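Probable Rab-related GTPase (PDB 5XC5) binds GTP and magnesium as a viral member of the Rab family of small GTPases, and may take part in protein transport in the host cell. Local coordinates at residues G5-I11 with K56-T62; T111-L115 with K163-M168; C82-V88 with I114-K120. The protein carries 1 engineered substitution. One frame throughout, in Å; residues are numbered along the deposited sequence. Where two conformers were deposited one is given.

Contact 1 of 3, residues G5-I11 with K56-T62; sequences GYKIILI and KLNIWDT
The ring of Y6 meets K56 edge-on. The carbonyl O of K56 lies close to the ring plane, 3.5 Å from CD1 of Y6. The same oxygen accepts a hydrogen bond from Y6 N. The indole of W60 is approached obliquely by K7, whose CE comes within 4.0 Å of W60 CD1. K7 is extended, with CG anti to the backbone N (chi1 175°), which carries NZ past the indole to the carbonyls of Y75 and T77. F42 and Y75 also bring their rings against W60.

The two strands run parallel, with Y6 on one face of the pair and K7 and W60 on the other. Five backbone bonds go to and fro, from Y6 N to K56 O as far as L10 N to W60 O. On the face of I8 and L10, CD1 of L10 packs at 3.6 Å on CG2 of I59. At the far end T62 OG1 donates to L10 O over 2.7 Å, in the carbonyl plane on a lone pair. T62 N bonds weakly to the same oxygen. D61 OD2 turns to S19 OG, a magnesium ligand. This parallel pair, leading to the P-loop and the DTAG sequence from D61, is characteristic of the Ras-like GTPase fold.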
loop_
_atom_site.group_PDB
_atom_site.type_symbol
_atom_site.label_atom_id
_atom_site.label_comp_id
_atom_site.label_asym_id
_atom_site.label_seq_id
_atom_site.Cartn_x
_atom_site.Cartn_y
_atom_site.Cartn_z
ATOM N N GLY A 5 -2.791 -18.977 0.206
ATOM C CA GLY A 5 -2.840 -17.586 -0.219
ATOM C C GLY A 5 -1.636 -16.756 0.192
ATOM O O GLY A 5 -0.715 -17.239 0.849
ATOM N N TYR A 6 -1.646 -15.481 -0.184
ATOM C CA TYR A 6 -0.529 -14.580 0.060
ATOM C C TYR A 6 -1.031 -13.375 0.839
ATOM O O TYR A 6 -1.830 -12.591 0.320
ATOM C CB TYR A 6 0.076 -14.123 -1.271
ATOM C CG TYR A 6 0.728 -15.240 -2.050
ATOM C CD1 TYR A 6 -0.029 -16.136 -2.791
ATOM C CD2 TYR A 6 2.104 -15.405 -2.025
ATOM C CE1 TYR A 6 0.574 -17.177 -3.491
ATOM C CE2 TYR A 6 2.717 -16.436 -2.733
ATOM C CZ TYR A 6 1.941 -17.313 -3.459
ATOM O OH TYR A 6 2.555 -18.340 -4.156
ATOM N N LYS A 7 -0.549 -13.215 2.073
ATOM C CA LYS A 7 -1.015 -12.128 2.928
ATOM C C LYS A 7 -0.372 -10.807 2.514
ATOM O O LYS A 7 0.852 -10.662 2.550
ATOM C CB LYS A 7 -0.740 -12.423 4.401
ATOM C CG LYS A 7 -1.116 -11.254 5.322
ATOM C CD LYS A 7 -1.066 -11.625 6.798
ATOM C CE LYS A 7 -1.372 -10.404 7.662
ATOM N NZ LYS A 7 -1.449 -10.742 9.120
ATOM N N ILE A 8 -1.208 -9.857 2.113
ATOM C CA ILE A 8 -0.798 -8.512 1.730
ATOM C C ILE A 8 -1.487 -7.547 2.680
ATOM O O ILE A 8 -2.706 -7.630 2.868
ATOM C CB ILE A 8 -1.227 -8.179 0.285
ATOM C CG1 ILE A 8 -0.919 -9.324 -0.686
ATOM C CG2 ILE A 8 -0.635 -6.828 -0.171
ATOM C CD1 ILE A 8 0.535 -9.639 -0.828
ATOM N N ILE A 9 -0.726 -6.621 3.263
ATOM C CA ILE A 9 -1.322 -5.567 4.083
ATOM C C ILE A 9 -1.063 -4.203 3.454
ATOM O O ILE A 9 -0.024 -3.974 2.823
ATOM C CB ILE A 9 -0.848 -5.582 5.554
ATOM C CG1 ILE A 9 0.649 -5.279 5.655
ATOM C CG2 ILE A 9 -1.233 -6.889 6.241
ATOM C CD1 ILE A 9 1.139 -5.146 7.084
ATOM N N LEU A 10 -2.009 -3.287 3.651
ATOM C CA LEU A 10 -1.830 -1.879 3.314
ATOM C C LEU A 10 -1.713 -1.108 4.614
ATOM O O LEU A 10 -2.603 -1.197 5.474
ATOM C CB LEU A 10 -3.003 -1.319 2.509
ATOM C CG LEU A 10 -3.133 -1.860 1.094
ATOM C CD1 LEU A 10 -3.979 -3.110 1.103
ATOM C CD2 LEU A 10 -3.711 -0.778 0.162
ATOM N N ILE A 11 -0.615 -0.364 4.759
ATOM C CA ILE A 11 -0.381 0.488 5.917
ATOM C C ILE A 11 0.027 1.873 5.431
ATOM O O ILE A 11 0.464 2.049 4.291
ATOM C CB ILE A 11 0.671 -0.092 6.884
ATOM C CG1 ILE A 11 2.047 -0.125 6.222
ATOM C CG2 ILE A 11 0.282 -1.504 7.328
ATOM C CD1 ILE A 11 3.153 -0.763 7.098
ATOM N N LYS A 56 -3.833 -16.357 -4.839
ATOM C CA LYS A 56 -4.867 -15.773 -4.004
ATOM C C LYS A 56 -4.223 -14.697 -3.138
ATOM O O LYS A 56 -3.347 -14.994 -2.315
ATOM C CB LYS A 56 -5.495 -16.850 -3.126
ATOM C CG LYS A 56 -6.802 -16.466 -2.458
ATOM C CD LYS A 56 -7.426 -17.708 -1.852
ATOM C CE LYS A 56 -8.719 -17.428 -1.132
ATOM N NZ LYS A 56 -8.535 -16.708 0.165
ATOM N N LEU A 57 -4.644 -13.453 -3.337
ATOM C CA LEU A 57 -4.215 -12.348 -2.493
ATOM C C LEU A 57 -5.178 -12.252 -1.318
ATOM O O LEU A 57 -6.385 -12.100 -1.513
ATOM C CB LEU A 57 -4.214 -11.040 -3.284
ATOM C CG LEU A 57 -3.338 -11.023 -4.542
ATOM C CD1 LEU A 57 -3.423 -9.685 -5.234
ATOM C CD2 LEU A 57 -1.899 -11.346 -4.200
ATOM N N ASN A 58 -4.638 -12.338 -0.101
ATOM C CA ASN A 58 -5.401 -12.180 1.136
ATOM C C ASN A 58 -5.011 -10.808 1.688
ATOM O O ASN A 58 -3.911 -10.638 2.227
ATOM C CB ASN A 58 -5.057 -13.308 2.107
ATOM C CG ASN A 58 -5.557 -14.660 1.627
ATOM O OD1 ASN A 58 -6.583 -14.742 0.948
ATOM N ND2 ASN A 58 -4.849 -15.720 1.994
ATOM N N ILE A 59 -5.905 -9.832 1.536
ATOM C CA ILE A 59 -5.582 -8.415 1.687
ATOM C C ILE A 59 -6.230 -7.877 2.954
ATOM O O ILE A 59 -7.439 -8.026 3.148
ATOM C CB ILE A 59 -6.074 -7.621 0.468
ATOM C CG1 ILE A 59 -5.429 -8.168 -0.805
ATOM C CG2 ILE A 59 -5.794 -6.139 0.655
ATOM C CD1 ILE A 59 -6.078 -7.667 -2.086
ATOM N N TRP A 60 -5.432 -7.219 3.795
ATOM C CA TRP A 60 -5.916 -6.532 4.985
ATOM C C TRP A 60 -5.669 -5.037 4.811
ATOM O O TRP A 60 -4.524 -4.609 4.608
ATOM C CB TRP A 60 -5.208 -7.046 6.240
ATOM C CG TRP A 60 -5.687 -8.392 6.713
ATOM C CD1 TRP A 60 -5.098 -9.599 6.483
ATOM C CD2 TRP A 60 -6.848 -8.652 7.508
ATOM N NE1 TRP A 60 -5.827 -10.605 7.087
ATOM C CE2 TRP A 60 -6.907 -10.049 7.716
ATOM C CE3 TRP A 60 -7.852 -7.846 8.045
ATOM C CZ2 TRP A 60 -7.927 -10.651 8.456
ATOM C CZ3 TRP A 60 -8.870 -8.447 8.777
ATOM C CH2 TRP A 60 -8.899 -9.835 8.973
ATOM N N ASP A 61 -6.742 -4.259 4.881
ATOM C CA ASP A 61 -6.717 -2.805 4.789
ATOM C C ASP A 61 -6.787 -2.263 6.214
ATOM O O ASP A 61 -7.769 -2.507 6.919
ATOM C CB ASP A 61 -7.948 -2.374 3.987
ATOM C CG ASP A 61 -8.085 -0.871 3.871
ATOM O OD1 ASP A 61 -7.065 -0.166 4.037
ATOM O OD2 ASP A 61 -9.220 -0.400 3.611
ATOM N N THR A 62 -5.741 -1.567 6.656
ATOM C CA THR A 62 -5.593 -1.224 8.070
ATOM C C THR A 62 -5.815 0.264 8.317
ATOM O O THR A 62 -5.830 1.082 7.399
ATOM C CB THR A 62 -4.211 -1.630 8.610
ATOM O OG1 THR A 62 -3.201 -0.797 8.026
ATOM C CG2 THR A 62 -3.894 -3.073 8.300
#

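Contact 2 of 3, residues T111-L115 with K163-M168; sequences TYYIL and KMIDKM
Y113 and K167 have the most surface buried here. CG of K167 sits over one face of the Y113 ring, 3.3 Å from the centroid and only 7° off the ring normal, a CH-pi contact. CB and CE of K167 also lie against ring carbons, and the chain crosses the tyrosine at about a right angle. Bends at chi2 (-70°) and chi4 keep the lysine folded over the ring.

At the ring edge stands the sulfur of M164, in plane and 5.1 Å from the centroid, a Met-aromatic contact. CE of M164 touches CD2 of Y113 at 3.7 Å and continues to CB of L115. CE of M168 approaches CB of Y113 instead.

Nearer the surface, CE2 of Y112 comes obliquely to the carbonyl O of K167 at 3.3 Å, while its OH bonds to E170.

K163 meets the other end of Y113. Its CE is 3.5 Å from OH of Y113 and 3.9 Å from CD1 of L115. The hydroxyl hydrogen-bonds to D145 OD2, and K163 NZ makes a salt bridge to it.

No hydrogen bond joins the segments directly. Helix 154-169, the last of the chain, is held to strand 113-119 of the central sheet by methyl, methylene and ring contacts. Polar links run through D145 and, at the edge, from Y112 to E170. The bond to D145 probably holds the hydroxyl end in place, while K167 and M164 set the turn of the ring. The carboxylate probably also offsets the lysine charge.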
loop_
_atom_site.group_PDB
_atom_site.type_symbol
_atom_site.label_atom_id
_atom_site.label_comp_id
_atom_site.label_asym_id
_atom_site.label_seq_id
_atom_site.Cartn_x
_atom_site.Cartn_y
_atom_site.Cartn_z
ATOM N N THR A 111 8.161 -10.583 5.487
ATOM C CA THR A 111 7.801 -9.812 4.306
ATOM C C THR A 111 8.854 -10.014 3.225
ATOM O O THR A 111 10.055 -9.935 3.490
ATOM C CB THR A 111 7.665 -8.333 4.660
ATOM O OG1 THR A 111 6.892 -8.204 5.859
ATOM C CG2 THR A 111 6.949 -7.580 3.548
ATOM N N TYR A 112 8.399 -10.297 2.009
ATOM C CA TYR A 112 9.282 -10.480 0.868
ATOM C C TYR A 112 9.415 -9.227 0.016
ATOM O O TYR A 112 10.450 -9.030 -0.626
ATOM C CB TYR A 112 8.733 -11.607 -0.006
ATOM C CG TYR A 112 9.564 -11.931 -1.212
ATOM C CD1 TYR A 112 10.764 -12.619 -1.080
ATOM C CD2 TYR A 112 9.139 -11.584 -2.491
ATOM C CE1 TYR A 112 11.531 -12.936 -2.186
ATOM C CE2 TYR A 112 9.899 -11.894 -3.604
ATOM C CZ TYR A 112 11.096 -12.574 -3.441
ATOM O OH TYR A 112 11.867 -12.901 -4.535
ATOM N N TYR A 113 8.393 -8.378 -0.002
ATOM C CA TYR A 113 8.377 -7.225 -0.890
ATOM C C TYR A 113 7.579 -6.128 -0.210
ATOM O O TYR A 113 6.414 -6.340 0.160
ATOM C CB TYR A 113 7.723 -7.602 -2.219
ATOM C CG TYR A 113 7.687 -6.525 -3.291
ATOM C CD1 TYR A 113 8.848 -5.879 -3.721
ATOM C CD2 TYR A 113 6.488 -6.206 -3.917
ATOM C CE1 TYR A 113 8.800 -4.921 -4.742
ATOM C CE2 TYR A 113 6.429 -5.266 -4.924
ATOM C CZ TYR A 113 7.576 -4.626 -5.339
ATOM O OH TYR A 113 7.469 -3.689 -6.345
ATOM N N ILE A 114 8.215 -4.972 -0.041
ATOM C CA ILE A 114 7.577 -3.766 0.471
ATOM C C ILE A 114 7.564 -2.766 -0.672
ATOM O O ILE A 114 8.617 -2.466 -1.245
ATOM C CB ILE A 114 8.334 -3.191 1.675
ATOM C CG1 ILE A 114 8.336 -4.193 2.826
ATOM C CG2 ILE A 114 7.703 -1.891 2.100
ATOM C CD1 ILE A 114 9.062 -3.675 4.069
ATOM N N LEU A 115 6.371 -2.279 -1.022
ATOM C CA LEU A 115 6.179 -1.340 -2.120
ATOM C C LEU A 115 5.576 -0.058 -1.563
ATOM O O LEU A 115 4.469 -0.077 -1.017
ATOM C CB LEU A 115 5.270 -1.957 -3.185
ATOM C CG LEU A 115 4.897 -1.063 -4.368
ATOM C CD1 LEU A 115 6.132 -0.528 -5.074
ATOM C CD2 LEU A 115 4.014 -1.853 -5.330
ATOM N N LYS A 163 2.793 -5.231 -9.743
ATOM C CA LYS A 163 4.142 -5.337 -9.193
ATOM C C LYS A 163 4.155 -6.258 -7.981
ATOM O O LYS A 163 5.038 -7.111 -7.843
ATOM C CB LYS A 163 4.644 -3.952 -8.783
ATOM C CG LYS A 163 4.846 -2.990 -9.940
ATOM C CD LYS A 163 5.156 -1.564 -9.452
ATOM C CE LYS A 163 6.543 -1.419 -8.803
ATOM N NZ LYS A 163 7.649 -1.680 -9.775
ATOM N N MET A 164 3.172 -6.103 -7.099
ATOM C CA MET A 164 3.083 -6.944 -5.914
ATOM C C MET A 164 2.842 -8.403 -6.284
ATOM O O MET A 164 3.450 -9.305 -5.700
ATOM C CB MET A 164 1.963 -6.417 -5.013
ATOM C CG MET A 164 1.702 -7.234 -3.746
ATOM S SD MET A 164 3.114 -7.257 -2.593
ATOM C CE MET A 164 3.289 -5.505 -2.150
ATOM N N ILE A 165 1.961 -8.645 -7.257
ATOM C CA ILE A 165 1.644 -10.005 -7.686
ATOM C C ILE A 165 2.879 -10.690 -8.263
ATOM O O ILE A 165 3.181 -11.845 -7.927
ATOM C CB ILE A 165 0.470 -9.986 -8.683
ATOM C CG1 ILE A 165 -0.819 -9.584 -7.964
ATOM C CG2 ILE A 165 0.333 -11.347 -9.391
ATOM C CD1 ILE A 165 -1.874 -9.035 -8.888
ATOM N N ASP A 166 3.611 -9.988 -9.138
ATOM C CA ASP A 166 4.825 -10.564 -9.715
ATOM C C ASP A 166 5.794 -10.999 -8.624
ATOM O O ASP A 166 6.364 -12.093 -8.688
ATOM C CB ASP A 166 5.528 -9.560 -10.634
ATOM C CG ASP A 166 4.745 -9.241 -11.892
ATOM O OD1 ASP A 166 3.713 -9.888 -12.152
ATOM O OD2 ASP A 166 5.181 -8.338 -12.638
ATOM N N LYS A 167 5.990 -10.157 -7.608
ATOM C CA LYS A 167 6.914 -10.505 -6.536
ATOM C C LYS A 167 6.402 -11.688 -5.723
ATOM O O LYS A 167 7.175 -12.590 -5.386
ATOM C CB LYS A 167 7.171 -9.286 -5.647
ATOM C CG LYS A 167 8.041 -8.226 -6.285
ATOM C CD LYS A 167 9.489 -8.698 -6.423
ATOM C CE LYS A 167 10.380 -7.603 -6.964
ATOM N NZ LYS A 167 9.874 -7.116 -8.265
ATOM N N MET A 168 5.104 -11.716 -5.403
ATOM C CA MET A 168 4.565 -12.869 -4.686
ATOM C C MET A 168 4.765 -14.159 -5.467
ATOM O O MET A 168 4.997 -15.215 -4.870
ATOM C CB MET A 168 3.079 -12.673 -4.370
ATOM C CG MET A 168 2.764 -11.500 -3.430
ATOM S SD MET A 168 3.558 -11.576 -1.798
ATOM C CE MET A 168 4.996 -10.535 -2.070
#

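Contact 3 of 3, residues C82-V88 with I114-K120; sequences CLVVFDV and ILVVANK. With GTP (guanosine-5'-triphosphate), chain B.
F86 has chi1 at 76°, with CG placed between its own backbone N and carbonyl carbon. This folds the ring over the neighbouring strand. CA of A118 lies over one face, 4.0 Å from the centroid, and CB of A118 touches CZ at 3.5 Å. CG1 of V116 meets the ring edge in plane, 3.7 Å from CE1.

K120 is extended beyond CG and runs across one face of the guanine, with CG of K120 3.5 Å from GTP C6. Its NZ donates to GTP O4' at 3.2 Å and makes a salt bridge of the same length, weak as a hydrogen bond, with D87 OD2. G15 O is a further partner of the ammonium. D87 OD1 is held by T89 OG1, which probably steadies the carboxylate beside the lysine. ND2 of N119 bonds to V16 O and S151 OG. N119 thus ties the base-binding NKxD sequence, N119 to D122, to the P-loop.

Six backbone bonds hold the parallel pair from C82 to V88, and V117 N to V84 O is 2.8 Å. Beside them CD2 of L83 packs at 3.8 Å on CD2 of L115.

Strand 81-87, helix 91-107 and strand 113-119 form a beta-alpha-beta unit. The helix covers the side of C82 and F86, where F94 meets the F86 ring edge-to-face. Strand 6-12 flanks strand 81-87, and strand 145-148 borders strand 113-119.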
loop_
_atom_site.group_PDB
_atom_site.type_symbol
_atom_site.label_atom_id
_atom_site.label_comp_id
_atom_site.label_asym_id
_atom_site.label_seq_id
_atom_site.Cartn_x
_atom_site.Cartn_y
_atom_site.Cartn_z
ATOM N N CYS A 82 3.675 -5.973 1.455
ATOM C CA CYS A 82 3.132 -4.797 2.120
ATOM C C CYS A 82 3.154 -3.623 1.160
ATOM O O CYS A 82 4.185 -3.342 0.537
ATOM C CB CYS A 82 3.949 -4.457 3.378
ATOM S SG CYS A 82 3.427 -2.946 4.238
ATOM N N LEU A 83 2.022 -2.930 1.070
ATOM C CA LEU A 83 1.933 -1.640 0.406
ATOM C C LEU A 83 1.967 -0.571 1.491
ATOM O O LEU A 83 1.117 -0.575 2.390
ATOM C CB LEU A 83 0.615 -1.562 -0.362
ATOM C CG LEU A 83 0.415 -2.595 -1.486
ATOM C CD1 LEU A 83 -1.001 -2.543 -2.009
ATOM C CD2 LEU A 83 1.375 -2.343 -2.634
ATOM N N VAL A 84 2.950 0.330 1.423
ATOM C CA VAL A 84 3.031 1.459 2.348
ATOM C C VAL A 84 2.658 2.714 1.570
ATOM O O VAL A 84 3.415 3.165 0.706
ATOM C CB VAL A 84 4.424 1.596 2.974
ATOM C CG1 VAL A 84 4.413 2.690 4.044
ATOM C CG2 VAL A 84 4.859 0.273 3.589
ATOM N N VAL A 85 1.490 3.280 1.876
ATOM C CA VAL A 85 0.896 4.340 1.070
ATOM C C VAL A 85 1.119 5.689 1.738
ATOM O O VAL A 85 1.037 5.810 2.967
ATOM C CB VAL A 85 -0.603 4.050 0.865
ATOM C CG1 VAL A 85 -1.214 5.038 -0.112
ATOM C CG2 VAL A 85 -0.803 2.612 0.378
ATOM N N PHE A 86 1.408 6.707 0.925
ATOM C CA PHE A 86 1.406 8.089 1.395
ATOM C C PHE A 86 0.777 8.983 0.331
ATOM O O PHE A 86 0.532 8.569 -0.802
ATOM C CB PHE A 86 2.808 8.566 1.808
ATOM C CG PHE A 86 3.711 8.876 0.643
ATOM C CD1 PHE A 86 4.469 7.870 0.055
ATOM C CD2 PHE A 86 3.821 10.176 0.151
ATOM C CE1 PHE A 86 5.309 8.143 -1.000
ATOM C CE2 PHE A 86 4.661 10.449 -0.922
ATOM C CZ PHE A 86 5.395 9.420 -1.501
ATOM N N ASP A 87 0.526 10.231 0.712
ATOM C CA ASP A 87 -0.135 11.225 -0.137
ATOM C C ASP A 87 0.937 12.226 -0.548
ATOM O O ASP A 87 1.604 12.801 0.317
ATOM C CB ASP A 87 -1.231 11.877 0.721
ATOM C CG ASP A 87 -1.908 13.100 0.100
ATOM O OD1 ASP A 87 -1.438 13.686 -0.894
ATOM O OD2 ASP A 87 -2.944 13.495 0.690
ATOM N N VAL A 88 1.114 12.416 -1.861
ATOM C CA VAL A 88 2.193 13.273 -2.359
ATOM C C VAL A 88 2.072 14.722 -1.902
ATOM O O VAL A 88 3.072 15.450 -1.932
ATOM C CB VAL A 88 2.370 13.191 -3.892
ATOM C CG1 VAL A 88 2.847 11.809 -4.311
ATOM C CG2 VAL A 88 1.077 13.569 -4.600
ATOM N N ILE A 114 8.215 -4.972 -0.041
ATOM C CA ILE A 114 7.577 -3.766 0.471
ATOM C C ILE A 114 7.564 -2.766 -0.672
ATOM O O ILE A 114 8.617 -2.466 -1.245
ATOM C CB ILE A 114 8.334 -3.191 1.675
ATOM C CG1 ILE A 114 8.336 -4.193 2.826
ATOM C CG2 ILE A 114 7.703 -1.891 2.100
ATOM C CD1 ILE A 114 9.062 -3.675 4.069
ATOM N N LEU A 115 6.371 -2.279 -1.022
ATOM C CA LEU A 115 6.179 -1.340 -2.120
ATOM C C LEU A 115 5.576 -0.058 -1.563
ATOM O O LEU A 115 4.469 -0.077 -1.017
ATOM C CB LEU A 115 5.270 -1.957 -3.185
ATOM C CG LEU A 115 4.897 -1.063 -4.368
ATOM C CD1 LEU A 115 6.132 -0.528 -5.074
ATOM C CD2 LEU A 115 4.014 -1.853 -5.330
ATOM N N VAL A 116 6.329 1.039 -1.662
ATOM C CA VAL A 116 5.854 2.360 -1.253
ATOM C C VAL A 116 5.017 2.937 -2.386
ATOM O O VAL A 116 5.470 3.005 -3.532
ATOM C CB VAL A 116 7.046 3.276 -0.931
ATOM C CG1 VAL A 116 6.575 4.715 -0.702
ATOM C CG2 VAL A 116 7.820 2.745 0.279
ATOM N N VAL A 117 3.798 3.364 -2.066
ATOM C CA VAL A 117 2.870 3.895 -3.055
ATOM C C VAL A 117 2.749 5.392 -2.824
ATOM O O VAL A 117 2.207 5.830 -1.801
ATOM C CB VAL A 117 1.487 3.233 -2.973
ATOM C CG1 VAL A 117 0.534 3.823 -4.020
ATOM C CG2 VAL A 117 1.619 1.721 -3.130
ATOM N N ALA A 118 3.235 6.172 -3.785
ATOM C CA ALA A 118 3.076 7.622 -3.783
ATOM C C ALA A 118 1.727 7.907 -4.434
ATOM O O ALA A 118 1.592 7.861 -5.662
ATOM C CB ALA A 118 4.225 8.260 -4.561
ATOM N N ASN A 119 0.717 8.168 -3.609
ATOM C CA ASN A 119 -0.662 8.256 -4.059
ATOM C C ASN A 119 -1.100 9.708 -4.224
ATOM O O ASN A 119 -0.463 10.654 -3.743
ATOM C CB ASN A 119 -1.594 7.533 -3.082
ATOM C CG ASN A 119 -2.917 7.141 -3.710
ATOM O OD1 ASN A 119 -2.996 6.900 -4.903
ATOM N ND2 ASN A 119 -3.967 7.069 -2.900
ATOM N N LYS A 120 -2.232 9.857 -4.914
ATOM C CA LYS A 120 -2.883 11.138 -5.216
ATOM C C LYS A 120 -2.147 11.935 -6.287
ATOM O O LYS A 120 -2.201 13.169 -6.304
ATOM C CB LYS A 120 -3.205 11.988 -3.977
ATOM C CG LYS A 120 -3.868 11.188 -2.866
ATOM C CD LYS A 120 -4.592 12.083 -1.898
ATOM C CE LYS A 120 -5.149 11.288 -0.708
ATOM N NZ LYS A 120 -5.867 12.199 0.257
HETATM P PG GTP B . -7.634 5.709 6.888
HETATM O O1G GTP B . -8.541 4.500 6.766
HETATM O O2G GTP B . -8.222 6.767 7.774
HETATM O O3G GTP B . -6.226 5.337 7.299
HETATM O O3B GTP B . -7.521 6.476 5.441
HETATM P PB GTP B . -7.238 5.804 3.992
HETATM O O1B GTP B . -7.929 4.460 3.874
HETATM O O2B GTP B . -5.759 5.767 3.727
HETATM O O3A GTP B . -7.797 6.890 2.933
HETATM P PA GTP B . -9.228 6.822 2.164
HETATM O O1A GTP B . -9.202 5.743 1.076
HETATM O O2A GTP B . -10.378 6.741 3.188
HETATM O "O5'" GTP B . -9.207 8.258 1.402
HETATM C "C5'" GTP B . -9.205 9.472 2.124
HETATM C "C4'" GTP B . -9.716 10.597 1.225
HETATM O "O4'" GTP B . -8.765 10.783 0.187
HETATM C "C3'" GTP B . -11.046 10.294 0.561
HETATM O "O3'" GTP B . -11.839 11.472 0.510
HETATM C "C2'" GTP B . -10.655 9.893 -0.844
HETATM O "O2'" GTP B . -11.662 10.165 -1.791
HETATM C "C1'" GTP B . -9.405 10.718 -1.074
HETATM N N9 GTP B . -8.534 10.028 -2.035
HETATM C C8 GTP B . -8.170 8.707 -2.041
HETATM N N7 GTP B . -7.351 8.479 -3.088
HETATM C C5 GTP B . -7.193 9.651 -3.756
HETATM C C6 GTP B . -6.470 9.999 -4.891
HETATM O O6 GTP B . -5.778 9.198 -5.544
HETATM N N1 GTP B . -6.544 11.310 -5.301
HETATM C C2 GTP B . -7.281 12.259 -4.625
HETATM N N2 GTP B . -7.290 13.504 -5.088
HETATM N N3 GTP B . -7.994 11.928 -3.496
HETATM C C4 GTP B . -7.936 10.631 -3.096
#

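Contact 3 is the core of the three, with nearly every touching residue buried. Contacts 1 and 2 are each partly buried. Contacts 1 and 3 are parallel strand pairs of one sheet, adjoining where strands 6-12 and 81-87 run side by side. Contact 2 instead sets helix 154-169 on that sheet. It shares strand 113-119 with contact 3, and L115 touches residues in both. Its M164 and M168 also reach I8 of contact 1. Backbone bonds dominate the strand pairs, whereas contact 2 relies on side chains. The nucleotide ends of contacts 1 and 3 carry polar groups, near magnesium in one and guanine in the other; contact 1 has others at its outer end.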